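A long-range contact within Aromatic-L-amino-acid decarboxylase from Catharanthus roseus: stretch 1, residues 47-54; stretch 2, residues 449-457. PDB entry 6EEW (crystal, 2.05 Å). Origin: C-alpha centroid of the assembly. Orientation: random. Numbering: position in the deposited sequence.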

# COMPACT_ATOMS: atom_id res chain seq x y z
N THR A 47 23.40 -20.24 -1.64
CA THR A 47 24.00 -21.10 -0.64
C THR A 47 23.04 -21.44 0.49
O THR A 47 23.17 -22.50 1.11
CB THR A 47 25.25 -20.42 -0.08
OG1 THR A 47 26.35 -20.59 -1.00
CG2 THR A 47 25.60 -20.95 1.30
N TYR A 48 22.10 -20.55 0.80
CA TYR A 48 21.22 -20.80 1.92
C TYR A 48 20.14 -21.80 1.53
O TYR A 48 19.80 -21.92 0.35
CB TYR A 48 20.57 -19.51 2.39
CG TYR A 48 21.51 -18.34 2.59
CD1 TYR A 48 22.85 -18.53 2.93
CD2 TYR A 48 21.06 -17.03 2.48
CE1 TYR A 48 23.70 -17.46 3.11
CE2 TYR A 48 21.90 -15.96 2.66
CZ TYR A 48 23.22 -16.17 2.98
OH TYR A 48 24.06 -15.10 3.16
N PRO A 49 19.59 -22.54 2.49
CA PRO A 49 18.39 -23.32 2.18
C PRO A 49 17.28 -22.39 1.72
O PRO A 49 17.05 -21.33 2.31
CB PRO A 49 18.05 -24.00 3.52
CG PRO A 49 18.74 -23.16 4.56
CD PRO A 49 19.97 -22.62 3.91
N VAL A 50 16.60 -22.78 0.64
CA VAL A 50 15.58 -21.90 0.08
C VAL A 50 14.45 -21.70 1.08
O VAL A 50 14.12 -20.57 1.46
CB VAL A 50 15.05 -22.46 -1.26
CG1 VAL A 50 14.06 -21.49 -1.88
CG2 VAL A 50 16.19 -22.76 -2.20
N LEU A 51 13.84 -22.80 1.51
CA LEU A 51 12.76 -22.78 2.48
C LEU A 51 13.35 -23.03 3.87
O LEU A 51 14.25 -23.86 4.02
CB LEU A 51 11.74 -23.87 2.13
CG LEU A 51 10.35 -23.87 2.78
CD1 LEU A 51 9.56 -22.63 2.36
CD2 LEU A 51 9.60 -25.14 2.43
N SER A 52 12.85 -22.31 4.87
CA SER A 52 13.42 -22.35 6.21
C SER A 52 12.82 -23.48 7.04
O SER A 52 11.68 -23.90 6.83
CB SER A 52 13.20 -21.02 6.92
OG SER A 52 13.85 -21.02 8.18
N GLU A 53 13.60 -23.97 8.00
CA GLU A 53 13.20 -25.08 8.87
C GLU A 53 12.73 -24.65 10.27
O GLU A 53 12.44 -25.52 11.10
CB GLU A 53 14.36 -26.07 9.00
CG GLU A 53 14.67 -26.86 7.72
CD GLU A 53 13.71 -28.02 7.49
OE1 GLU A 53 12.88 -28.31 8.38
OE2 GLU A 53 13.79 -28.64 6.41
N VAL A 54 12.64 -23.35 10.56
CA VAL A 54 12.28 -22.95 11.91
C VAL A 54 10.86 -23.41 12.25
O VAL A 54 10.01 -23.59 11.37
CB VAL A 54 12.41 -21.42 12.08
CG1 VAL A 54 13.83 -20.97 11.75
CG2 VAL A 54 11.40 -20.69 11.22
N LEU A 449 11.60 -32.89 -2.20
CA LEU A 449 12.24 -31.79 -2.91
C LEU A 449 12.47 -30.61 -1.97
O LEU A 449 13.60 -30.12 -1.83
CB LEU A 449 11.38 -31.36 -4.10
CG LEU A 449 11.37 -32.31 -5.29
CD1 LEU A 449 10.24 -31.94 -6.22
CD2 LEU A 449 12.70 -32.27 -6.02
N ASN A 450 11.41 -30.17 -1.29
CA ASN A 450 11.52 -28.98 -0.46
C ASN A 450 12.42 -29.24 0.74
O ASN A 450 13.18 -28.35 1.16
CB ASN A 450 10.14 -28.51 -0.04
CG ASN A 450 9.36 -27.89 -1.18
OD1 ASN A 450 9.94 -27.30 -2.10
ND2 ASN A 450 8.04 -28.01 -1.14
N SER A 451 12.37 -30.44 1.30
CA SER A 451 13.23 -30.80 2.42
C SER A 451 14.70 -30.74 2.04
O SER A 451 15.55 -30.57 2.92
CB SER A 451 12.88 -32.20 2.92
OG SER A 451 11.52 -32.26 3.32
N THR A 452 15.02 -30.88 0.75
CA THR A 452 16.40 -30.74 0.32
C THR A 452 17.04 -29.44 0.78
O THR A 452 18.25 -29.40 1.03
CB THR A 452 16.49 -30.80 -1.20
OG1 THR A 452 16.06 -32.09 -1.65
CG2 THR A 452 17.91 -30.53 -1.67
N GLY A 453 16.25 -28.38 0.90
CA GLY A 453 16.80 -27.05 1.06
C GLY A 453 17.36 -26.44 -0.21
O GLY A 453 17.60 -25.22 -0.24
N ARG A 454 17.57 -27.24 -1.26
CA ARG A 454 18.14 -26.76 -2.51
C ARG A 454 17.09 -26.33 -3.52
O ARG A 454 17.46 -25.99 -4.65
CB ARG A 454 19.05 -27.82 -3.14
CG ARG A 454 20.23 -28.24 -2.30
CD ARG A 454 20.98 -29.38 -3.00
NE ARG A 454 21.52 -28.96 -4.29
CZ ARG A 454 22.79 -28.61 -4.50
NH1 ARG A 454 23.67 -28.65 -3.51
NH2 ARG A 454 23.17 -28.23 -5.72
N VAL A 455 15.81 -26.34 -3.16
CA VAL A 455 14.75 -25.95 -4.07
C VAL A 455 13.49 -25.72 -3.25
O VAL A 455 13.31 -26.33 -2.19
CB VAL A 455 14.52 -27.02 -5.18
CG1 VAL A 455 14.17 -28.36 -4.57
CG2 VAL A 455 13.41 -26.59 -6.12
N TYR A 456 12.63 -24.83 -3.74
CA TYR A 456 11.31 -24.63 -3.16
C TYR A 456 10.29 -24.62 -4.29
O TYR A 456 10.35 -23.77 -5.18
CB TYR A 456 11.23 -23.33 -2.37
CG TYR A 456 9.91 -23.11 -1.66
CD1 TYR A 456 9.13 -24.19 -1.24
CD2 TYR A 456 9.43 -21.83 -1.41
CE1 TYR A 456 7.91 -24.00 -0.59
CE2 TYR A 456 8.21 -21.63 -0.76
CZ TYR A 456 7.46 -22.72 -0.35
OH TYR A 456 6.25 -22.52 0.30
N MET A 457 9.33 -25.54 -4.22
CA MET A 457 8.20 -25.59 -5.14
C MET A 457 6.94 -25.77 -4.33
O MET A 457 6.96 -26.46 -3.30
CB MET A 457 8.32 -26.72 -6.17
CG MET A 457 9.55 -26.68 -7.04
SD MET A 457 9.89 -28.24 -7.88
CE MET A 457 8.29 -28.68 -8.54

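Two segments of one chain, nearly 400 residues apart in sequence, meet here in a small contact that buries 373 Å² in total. Residues 47-54 form no regular helix or strand. Residues 449-457 begin in the last part of a helix and continue as loop. Leu51, Val50 and Tyr456 cover the most surface, and the contact is largely apolar around them.

Leu51 contributes the largest share. Its CA-to-CB bond points toward the second stretch, and its side chain is in the t, p rotamer. This places CD1 over one face of the Tyr456 ring, 3.5 Å from the ring centroid and 14° off the ring normal. The geometry is that of a CH-pi interaction. A methyl group so near the ring axis can direct its weakly polarised C-H bonds at the pi cloud. The closest ring atom is Tyr456 CZ, 3.4 Å from Leu51 CD1. Leu51 CD2 also lies near the ring, 3.6 Å from Tyr456 CE1, and is 4.2 Å from Asn450 CB in the helix. The side chain therefore touches both the helix and the loop that follows it.

Val50 is buried, and its CA-to-CB bond also points toward the second stretch. Val50 CG1 is 3.4 Å from Tyr456 CB. Val50 CG2 is 3.7 Å from Val455 N and 3.9 Å from Arg454 C. The contact with Tyr456 CB is apolar; CG2 packs on the backbone of Arg454 and Val455. Tyr456 points its CA-to-CB bond toward the first stretch. Its CB meets Val50, and with chi1 in the t well one ring face lies against Leu51 CD1.

Val50 also supplies the hydrogen bond between the stretches. Its backbone N donates to Gly453 O, with Val50 N and Gly453 O 2.8 Å apart and an N-H...O angle of 162°. The bond is short and close to straight. The same carbonyl receives a CA-H...O contact from the preceding residue, with Pro49 CA 3.2 Å from Gly453 O. Proline has no amide hydrogen to offer, but its CA hydrogen can still face an acceptor.

The backbones come closest at this point, with Pro49 CA and Gly453 CA 4.2 Å apart. Gly453 is the first residue after the helix to leave helical angles, and its phi is positive. At these angles a CB would be jammed against the carbonyl oxygen of the residue before, which by itself calls for glycine. An ideal CB would also sit a tight 3.4 Å from Pro49 CB. The bare backbone leaves room for the close approach.

Within the second stretch, Asn450, in the helix, is tied to Met457. Met457 N donates to Asn450 OD1 at 2.8 Å, and Asn450 ND2 donates to Met457 O at 2.9 Å. The amide thus pairs with both polar groups of the Met457 backbone. Gly453 N bonds back to Asn450 O at 3.1 Å. These bonds link the turn internally, next to the surface that Val50 and Leu51 cover.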